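Local coordinates for RimK-related lysine biosynthesis protein (Thermococcus kodakarensis, PDB 5K2M), which binds ADP and magnesium ions in an ATP-grasp fold and, as a member of the LysX subfamily of the RimK family, probably acts as an ATP-dependent ligase in amino-acid biosynthesis, at residues M15-R20 with D258-L263; A184-S189 with E203-P208. One frame throughout, in Å; residues are numbered along the deposited sequence.

Interaction 1 of 2, residues M15-R20 with D258-L263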
ATOM      1  N   MET A  15     -47.554  -9.722  20.472  1.00 46.92           N
ATOM      2  CA  MET A  15     -48.822  -9.369  19.829  1.00 49.77           C
ATOM      3  C   MET A  15     -49.524  -8.233  20.588  1.00 47.79           C
ATOM      4  O   MET A  15     -50.140  -7.368  19.981  1.00 48.90           O
ATOM      5  CB  MET A  15     -49.746 -10.593  19.713  1.00 53.68           C
ATOM      6  CG  MET A  15     -49.200 -11.755  18.873  1.00 54.60           C
ATOM      7  SD  MET A  15     -48.677 -11.346  17.183  1.00 60.52           S
ATOM      8  CE  MET A  15     -50.164 -10.643  16.462  1.00 58.61           C
ATOM      9  N   ALA A  16     -49.432  -8.237  21.915  1.00 46.04           N
ATOM     10  CA  ALA A  16     -50.013  -7.162  22.709  1.00 47.31           C
ATOM     11  C   ALA A  16     -49.218  -5.869  22.476  1.00 46.31           C
ATOM     12  O   ALA A  16     -49.795  -4.796  22.301  1.00 44.27           O
ATOM     13  CB  ALA A  16     -50.027  -7.537  24.186  1.00 47.86           C
ATOM     14  N   ILE A  17     -47.890  -5.980  22.440  1.00 44.06           N
ATOM     15  CA  ILE A  17     -47.050  -4.810  22.196  1.00 43.39           C
ATOM     16  C   ILE A  17     -47.397  -4.204  20.840  1.00 44.15           C
ATOM     17  O   ILE A  17     -47.533  -2.995  20.716  1.00 42.43           O
ATOM     18  CB  ILE A  17     -45.552  -5.150  22.314  1.00 43.80           C
ATOM     19  CG1 ILE A  17     -45.222  -5.470  23.773  1.00 44.03           C
ATOM     20  CG2 ILE A  17     -44.684  -3.973  21.873  1.00 44.88           C
ATOM     21  CD1 ILE A  17     -43.946  -6.243  23.975  1.00 43.31           C
ATOM     22  N   LYS A  18     -47.569  -5.062  19.837  1.00 44.82           N
ATOM     23  CA  LYS A  18     -47.896  -4.629  18.490  1.00 45.90           C
ATOM     24  C   LYS A  18     -49.207  -3.853  18.453  1.00 46.79           C
ATOM     25  O   LYS A  18     -49.269  -2.781  17.860  1.00 45.69           O
ATOM     26  CB  LYS A  18     -47.975  -5.841  17.563  1.00 47.22           C
ATOM     27  CG  LYS A  18     -48.539  -5.540  16.184  1.00 49.29           C
ATOM     28  CD  LYS A  18     -48.374  -6.746  15.275  1.00 51.58           C
ATOM     29  CE  LYS A  18     -48.617  -6.409  13.815  1.00 53.73           C
ATOM     30  NZ  LYS A  18     -49.966  -6.844  13.394  1.00 57.26           N
ATOM     31  N   GLU A  19     -50.244  -4.400  19.088  1.00 48.30           N
ATOM     32  CA  GLU A  19     -51.550  -3.735  19.151  1.00 51.98           C
ATOM     33  C   GLU A  19     -51.437  -2.347  19.779  1.00 50.68           C
ATOM     34  O   GLU A  19     -51.948  -1.378  19.222  1.00 50.34           O
ATOM     35  CB  GLU A  19     -52.570  -4.582  19.930  1.00 56.20           C
ATOM     36  CG  GLU A  19     -54.019  -4.089  19.838  1.00 59.33           C
ATOM     37  CD  GLU A  19     -54.352  -2.949  20.798  1.00 64.14           C
ATOM     38  OE1 GLU A  19     -55.076  -2.000  20.400  1.00 70.41           O
ATOM     39  OE2 GLU A  19     -53.897  -2.989  21.959  1.00 68.92           O
ATOM     40  N   ARG A  20     -50.752  -2.247  20.917  1.00 50.92           N
ATOM     41  CA  ARG A  20     -50.642  -0.957  21.627  1.00 52.91           C
ATOM     42  C   ARG A  20     -49.847   0.047  20.806  1.00 51.33           C
ATOM     43  O   ARG A  20     -50.251   1.197  20.682  1.00 51.21           O
ATOM     44  CB  ARG A  20     -49.980  -1.103  22.991  1.00 53.21           C
ATOM     45  CG  ARG A  20     -50.632  -2.101  23.924  1.00 56.31           C
ATOM     46  CD  ARG A  20     -52.005  -1.707  24.448  1.00 59.14           C
ATOM     47  NE  ARG A  20     -52.365  -2.673  25.490  1.00 64.60           N
ATOM     48  CZ  ARG A  20     -52.714  -3.948  25.267  1.00 64.10           C
ATOM     49  NH1 ARG A  20     -52.833  -4.435  24.029  1.00 63.53           N
ATOM     50  NH2 ARG A  20     -52.971  -4.745  26.302  1.00 62.26           N
ATOM     51  N   ASP A 258     -51.578  -3.463  32.353  1.00 57.02           N
ATOM     52  CA  ASP A 258     -51.318  -3.425  30.924  1.00 56.60           C
ATOM     53  C   ASP A 258     -49.830  -3.167  30.721  1.00 52.53           C
ATOM     54  O   ASP A 258     -49.416  -2.045  30.440  1.00 49.33           O
ATOM     55  CB  ASP A 258     -52.181  -2.352  30.247  1.00 57.16           C
ATOM     56  CG  ASP A 258     -52.027  -2.352  28.733  1.00 58.77           C
ATOM     57  OD1 ASP A 258     -51.584  -3.378  28.177  1.00 61.77           O
ATOM     58  OD2 ASP A 258     -52.334  -1.335  28.088  1.00 60.45           O
ATOM     59  N   MET A 259     -49.036  -4.223  30.861  1.00 52.54           N
ATOM     60  CA  MET A 259     -47.584  -4.098  30.827  1.00 51.08           C
ATOM     61  C   MET A 259     -47.182  -3.697  29.416  1.00 47.91           C
ATOM     62  O   MET A 259     -46.283  -2.881  29.222  1.00 46.28           O
ATOM     63  CB  MET A 259     -46.880  -5.410  31.182  1.00 55.58           C
ATOM     64  CG  MET A 259     -47.544  -6.260  32.257  1.00 61.46           C
ATOM     65  SD  MET A 259     -47.171  -5.743  33.927  1.00 67.38           S
ATOM     66  CE  MET A 259     -47.946  -7.086  34.821  1.00 64.88           C
ATOM     67  N   ALA A 260     -47.838  -4.304  28.435  1.00 44.74           N
ATOM     68  CA  ALA A 260     -47.578  -4.012  27.037  1.00 45.23           C
ATOM     69  C   ALA A 260     -47.776  -2.515  26.735  1.00 45.42           C
ATOM     70  O   ALA A 260     -46.882  -1.847  26.196  1.00 46.96           O
ATOM     71  CB  ALA A 260     -48.479  -4.868  26.161  1.00 44.80           C
ATOM     72  N   GLY A 261     -48.941  -1.998  27.105  1.00 45.24           N
ATOM     73  CA  GLY A 261     -49.272  -0.576  26.946  1.00 45.31           C
ATOM     74  C   GLY A 261     -48.292   0.378  27.608  1.00 45.53           C
ATOM     75  O   GLY A 261     -47.867   1.366  27.001  1.00 46.16           O
ATOM     76  N   LYS A 262     -47.932   0.079  28.853  1.00 44.72           N
ATOM     77  CA  LYS A 262     -46.951   0.874  29.582  1.00 45.66           C
ATOM     78  C   LYS A 262     -45.578   0.821  28.907  1.00 44.98           C
ATOM     79  O   LYS A 262     -44.863   1.822  28.863  1.00 44.97           O
ATOM     80  CB  LYS A 262     -46.845   0.387  31.028  1.00 47.62           C
ATOM     81  CG  LYS A 262     -48.103   0.589  31.860  1.00 50.95           C
ATOM     82  CD  LYS A 262     -48.208   2.033  32.295  1.00 53.77           C
ATOM     83  CE  LYS A 262     -49.508   2.319  33.011  1.00 58.44           C
ATOM     84  NZ  LYS A 262     -49.607   3.778  33.295  1.00 62.28           N
ATOM     85  N   LEU A 263     -45.214  -0.347  28.383  1.00 43.50           N
ATOM     86  CA  LEU A 263     -43.945  -0.512  27.699  1.00 44.08           C
ATOM     87  C   LEU A 263     -43.914   0.357  26.435  1.00 42.96           C
ATOM     88  O   LEU A 263     -42.913   1.019  26.149  1.00 40.51           O
ATOM     89  CB  LEU A 263     -43.712  -1.991  27.358  1.00 46.37           C
ATOM     90  CG  LEU A 263     -42.469  -2.372  26.555  1.00 46.89           C
ATOM     91  CD1 LEU A 263     -41.217  -2.121  27.369  1.00 48.24           C
ATOM     92  CD2 LEU A 263     -42.531  -3.827  26.127  1.00 47.74           C
TER
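The methyl of A260 points toward helix 12-24 and meets CB of A16, the two CB atoms 3.7 Å apart, while CG1 of I17 makes a looser apolar contact with the same methyl. Further along, CD1 of I17 touches CD2 of L263 at 3.5 Å; both side chains also rest on I47 and R49 of strand 45-49, which joins the contact to the parallel sheet of the N-terminal part. With small residues at the crossing, the axes of segments 15-20 and 259-263 approach to 8.4 Å at a crossing angle of -51°, and the CA atoms of I17 and A260 lie 4.9 Å apart. Outward from this apolar centre, CG of R20, anti to its own carbonyl carbon (chi1 -55°), packs on the backbone of G261, and A260 CB lies over one face of the guanidinium. R20 and D258 then meet tip to tip in a side-on salt bridge: NE donates to OD2 at 2.9 Å, nearly straight (167°) and on the syn side, whereas NH2 reaches OD1 at 2.7 Å from above the carboxylate plane. From the opposite face of that plane, G261 N donates to the same OD1, so D258 is both N-cap of helix 259-272 and partner of R20. R20 NH1 is engaged by E19 OE2. An alanine in place of R20 would probably leave D258 without its cationic mate across the helices and E19 without its salt bridge. One carboxylate thus couples helix capping to the joining of two helices, and the guanidinium between E19 and D258 probably offsets the negative charge of both.

Interaction 2 of 2, residues A184-S189 with E203-P208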
ATOM      1  N   ALA A 184     -47.330  -6.365  40.387  1.00 40.89           N
ATOM      2  CA  ALA A 184     -46.576  -7.493  40.924  1.00 41.60           C
ATOM      3  C   ALA A 184     -47.434  -8.721  41.125  1.00 41.96           C
ATOM      4  O   ALA A 184     -48.652  -8.627  41.339  1.00 40.35           O
ATOM      5  CB  ALA A 184     -45.904  -7.115  42.237  1.00 42.72           C
ATOM      6  N   ILE A 185     -46.767  -9.876  41.058  1.00 41.62           N
ATOM      7  CA  ILE A 185     -47.380 -11.181  41.298  1.00 41.92           C
ATOM      8  C   ILE A 185     -46.521 -12.020  42.233  1.00 43.54           C
ATOM      9  O   ILE A 185     -45.316 -11.779  42.365  1.00 41.93           O
ATOM     10  CB  ILE A 185     -47.543 -11.993  40.000  1.00 41.77           C
ATOM     11  CG1 ILE A 185     -46.182 -12.185  39.295  1.00 41.32           C
ATOM     12  CG2 ILE A 185     -48.523 -11.305  39.071  1.00 42.27           C
ATOM     13  CD1 ILE A 185     -46.183 -13.246  38.210  1.00 40.91           C
ATOM     14  N   TYR A 186     -47.149 -12.992  42.890  1.00 44.30           N
ATOM     15  CA  TYR A 186     -46.420 -14.083  43.493  1.00 46.97           C
ATOM     16  C   TYR A 186     -46.297 -15.160  42.413  1.00 48.36           C
ATOM     17  O   TYR A 186     -47.187 -15.290  41.571  1.00 49.28           O
ATOM     18  CB  TYR A 186     -47.150 -14.636  44.718  1.00 48.68           C
ATOM     19  CG  TYR A 186     -47.292 -13.644  45.858  1.00 49.34           C
ATOM     20  CD1 TYR A 186     -46.192 -13.267  46.617  1.00 49.03           C
ATOM     21  CD2 TYR A 186     -48.538 -13.095  46.187  1.00 49.65           C
ATOM     22  CE1 TYR A 186     -46.323 -12.357  47.659  1.00 50.14           C
ATOM     23  CE2 TYR A 186     -48.677 -12.186  47.222  1.00 50.13           C
ATOM     24  CZ  TYR A 186     -47.568 -11.826  47.954  1.00 50.88           C
ATOM     25  OH  TYR A 186     -47.695 -10.931  48.980  1.00 54.66           O
ATOM     26  N   ARG A 187     -45.182 -15.888  42.418  1.00 47.56           N
ATOM     27  CA  ARG A 187     -45.023 -17.105  41.630  1.00 47.08           C
ATOM     28  C   ARG A 187     -44.890 -18.284  42.597  1.00 47.62           C
ATOM     29  O   ARG A 187     -43.855 -18.434  43.244  1.00 47.26           O
ATOM     30  CB  ARG A 187     -43.788 -17.014  40.729  1.00 47.69           C
ATOM     31  CG  ARG A 187     -43.857 -15.930  39.662  1.00 48.51           C
ATOM     32  CD  ARG A 187     -42.629 -15.916  38.768  1.00 48.20           C
ATOM     33  NE  ARG A 187     -41.424 -15.488  39.479  1.00 48.05           N
ATOM     34  CZ  ARG A 187     -40.290 -15.092  38.897  1.00 47.16           C
ATOM     35  NH1 ARG A 187     -40.161 -15.048  37.574  1.00 47.27           N
ATOM     36  NH2 ARG A 187     -39.271 -14.711  39.650  1.00 47.37           N
ATOM     37  N   TYR A 188     -45.946 -19.095  42.701  1.00 47.42           N
ATOM     38  CA  TYR A 188     -46.001 -20.237  43.620  1.00 47.92           C
ATOM     39  C   TYR A 188     -45.479 -21.517  42.967  1.00 48.66           C
ATOM     40  O   TYR A 188     -45.729 -21.772  41.793  1.00 46.26           O
ATOM     41  CB  TYR A 188     -47.449 -20.496  44.088  1.00 49.08           C
ATOM     42  CG  TYR A 188     -47.983 -19.506  45.108  1.00 49.07           C
ATOM     43  CD1 TYR A 188     -47.749 -19.685  46.466  1.00 49.03           C
ATOM     44  CD2 TYR A 188     -48.724 -18.393  44.713  1.00 49.50           C
ATOM     45  CE1 TYR A 188     -48.231 -18.783  47.404  1.00 50.04           C
ATOM     46  CE2 TYR A 188     -49.209 -17.485  45.644  1.00 49.73           C
ATOM     47  CZ  TYR A 188     -48.961 -17.690  46.987  1.00 50.53           C
ATOM     48  OH  TYR A 188     -49.439 -16.805  47.918  1.00 52.87           O
ATOM     49  N   SER A 189     -44.794 -22.337  43.755  1.00 49.66           N
ATOM     50  CA  SER A 189     -44.347 -23.651  43.298  1.00 50.09           C
ATOM     51  C   SER A 189     -44.029 -24.511  44.507  1.00 51.89           C
ATOM     52  O   SER A 189     -43.632 -24.002  45.547  1.00 52.05           O
ATOM     53  CB  SER A 189     -43.105 -23.530  42.403  1.00 48.63           C
ATOM     54  OG  SER A 189     -42.652 -24.798  41.953  1.00 47.50           O
ATOM     55  N   GLU A 203     -50.100 -15.224  40.850  1.00 53.22           N
ATOM     56  CA  GLU A 203     -51.140 -14.760  41.761  1.00 54.23           C
ATOM     57  C   GLU A 203     -50.853 -13.273  42.027  1.00 51.54           C
ATOM     58  O   GLU A 203     -49.693 -12.902  42.118  1.00 46.72           O
ATOM     59  CB  GLU A 203     -51.050 -15.555  43.066  1.00 60.33           C
ATOM     60  CG  GLU A 203     -52.369 -15.985  43.681  1.00 67.26           C
ATOM     61  CD  GLU A 203     -52.852 -17.327  43.170  1.00 71.69           C
ATOM     62  OE1 GLU A 203     -52.983 -17.484  41.940  1.00 73.53           O
ATOM     63  OE2 GLU A 203     -53.114 -18.223  44.002  1.00 79.72           O
ATOM     64  N   PRO A 204     -51.892 -12.416  42.156  1.00 50.75           N
ATOM     65  CA  PRO A 204     -51.582 -10.984  42.312  1.00 52.44           C
ATOM     66  C   PRO A 204     -50.903 -10.649  43.650  1.00 51.83           C
ATOM     67  O   PRO A 204     -51.211 -11.264  44.669  1.00 51.06           O
ATOM     68  CB  PRO A 204     -52.957 -10.304  42.205  1.00 53.14           C
ATOM     69  CG  PRO A 204     -53.936 -11.349  42.605  1.00 52.48           C
ATOM     70  CD  PRO A 204     -53.329 -12.694  42.323  1.00 51.44           C
ATOM     71  N   CYS A 205     -49.960  -9.711  43.624  1.00 52.84           N
ATOM     72  CA  CYS A 205     -49.242  -9.296  44.833  1.00 53.26           C
ATOM     73  C   CYS A 205     -49.454  -7.821  45.108  1.00 54.72           C
ATOM     74  O   CYS A 205     -49.117  -6.979  44.275  1.00 54.41           O
ATOM     75  CB  CYS A 205     -47.751  -9.557  44.700  1.00 52.06           C
ATOM     76  SG  CYS A 205     -46.805  -8.874  46.080  1.00 51.41           S
ATOM     77  N   SER A 206     -49.970  -7.516  46.293  1.00 56.26           N
ATOM     78  CA  SER A 206     -50.341  -6.152  46.655  1.00 61.21           C
ATOM     79  C   SER A 206     -49.611  -5.597  47.883  1.00 60.95           C
ATOM     80  O   SER A 206     -50.054  -4.621  48.484  1.00 62.79           O
ATOM     81  CB  SER A 206     -51.848  -6.091  46.910  1.00 62.56           C
ATOM     82  OG  SER A 206     -52.300  -4.788  46.629  1.00 66.60           O
ATOM     83  N   ASP A 207     -48.499  -6.218  48.257  1.00 60.07           N
ATOM     84  CA  ASP A 207     -47.704  -5.752  49.382  1.00 59.10           C
ATOM     85  C   ASP A 207     -47.071  -4.377  49.057  1.00 59.89           C
ATOM     86  O   ASP A 207     -46.287  -4.273  48.126  1.00 59.19           O
ATOM     87  CB  ASP A 207     -46.658  -6.814  49.689  1.00 59.09           C
ATOM     88  CG  ASP A 207     -45.760  -6.460  50.855  1.00 61.24           C
ATOM     89  OD1 ASP A 207     -45.731  -5.290  51.286  1.00 63.44           O
ATOM     90  OD2 ASP A 207     -45.061  -7.379  51.329  1.00 61.39           O
ATOM     91  N   PRO A 208     -47.426  -3.310  49.821  1.00 61.27           N
ATOM     92  CA  PRO A 208     -46.857  -1.963  49.568  1.00 59.02           C
ATOM     93  C   PRO A 208     -45.337  -1.899  49.698  1.00 57.98           C
ATOM     94  O   PRO A 208     -44.687  -1.042  49.089  1.00 57.79           O
ATOM     95  CB  PRO A 208     -47.515  -1.084  50.641  1.00 63.28           C
ATOM     96  CG  PRO A 208     -47.975  -2.034  51.700  1.00 64.36           C
ATOM     97  CD  PRO A 208     -48.323  -3.315  50.990  1.00 62.01           C
TER
HETATM   98  O   HOH W   1     -45.170 -10.338  50.118  1.00 58.97           O
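C205 lies over one face of the Y186 ring, its SG 3.6 Å from CZ of Y186 in a sulfur-aromatic contact and its CB 3.9 Å from the ring centroid as a CH-pi partner. The two residues sit at the edge of the antiparallel sheet of the ATP-grasp fold, where strand 201-204, outermost within the chain, pairs with strand 180-188. SG of C205 is anti to its backbone N (chi1 173°), over the phenol end of the ring, while CB lies nearer the CD2-CE2 side. CB of C205 also packs against CB of A184. At the other end of the contact, CB of E203 meets the edge of the Y188 ring, 3.7 Å from CE2 of Y188, and the two side chains cross at about a right angle.

Backbone pairing holds the two strands in register. Y186 and E203 form a hydrogen-bonded antiparallel pair, with Y186 N to E203 O at 2.7 Å and E203 N to Y186 O at 3.0 Å. I185 and P204 form a non-hydrogen-bonded pair, their side chains diverging, and beyond it C205 N donates to A184 O at 2.8 Å. R170 serves both tyrosines, through a cation-pi contact with Y186 and a hydrogen bond with the Y188 hydroxyl. R187 points away from strand 201-204 and touches the bound ADP, its NH2 in a salt bridge with D171, so strand 180-188 carries a residue of the nucleotide pocket. Past C205 the chain turns into helix 208-219, with D207 as N-cap through OD1 to E209 N. A water in the plane of the Y186 ring accepts from Y186 OH at 2.8 Å and donates to D207 OD2 at 3.2 Å.

From the N terminus, helix 12-24 is the first element to enter a long-range contact here, and its partner, helix 259-272, is the last helix of the chain. Interaction 1 therefore closes a loop of 237 residues that holds most of the fold and ties the N-terminal parallel sheet, through its covering helix, to the C-terminal end of the ATP-grasp part. Interaction 2 is nested inside that loop: its segments are separated by 13 residues, and it joins the edge strand 201-204 to strand 180-188. The two contacts do not touch; the centres of interactions 1 and 2 are about 21 Å apart. Helix 249-255 lies between them, packed on M259 and on I185.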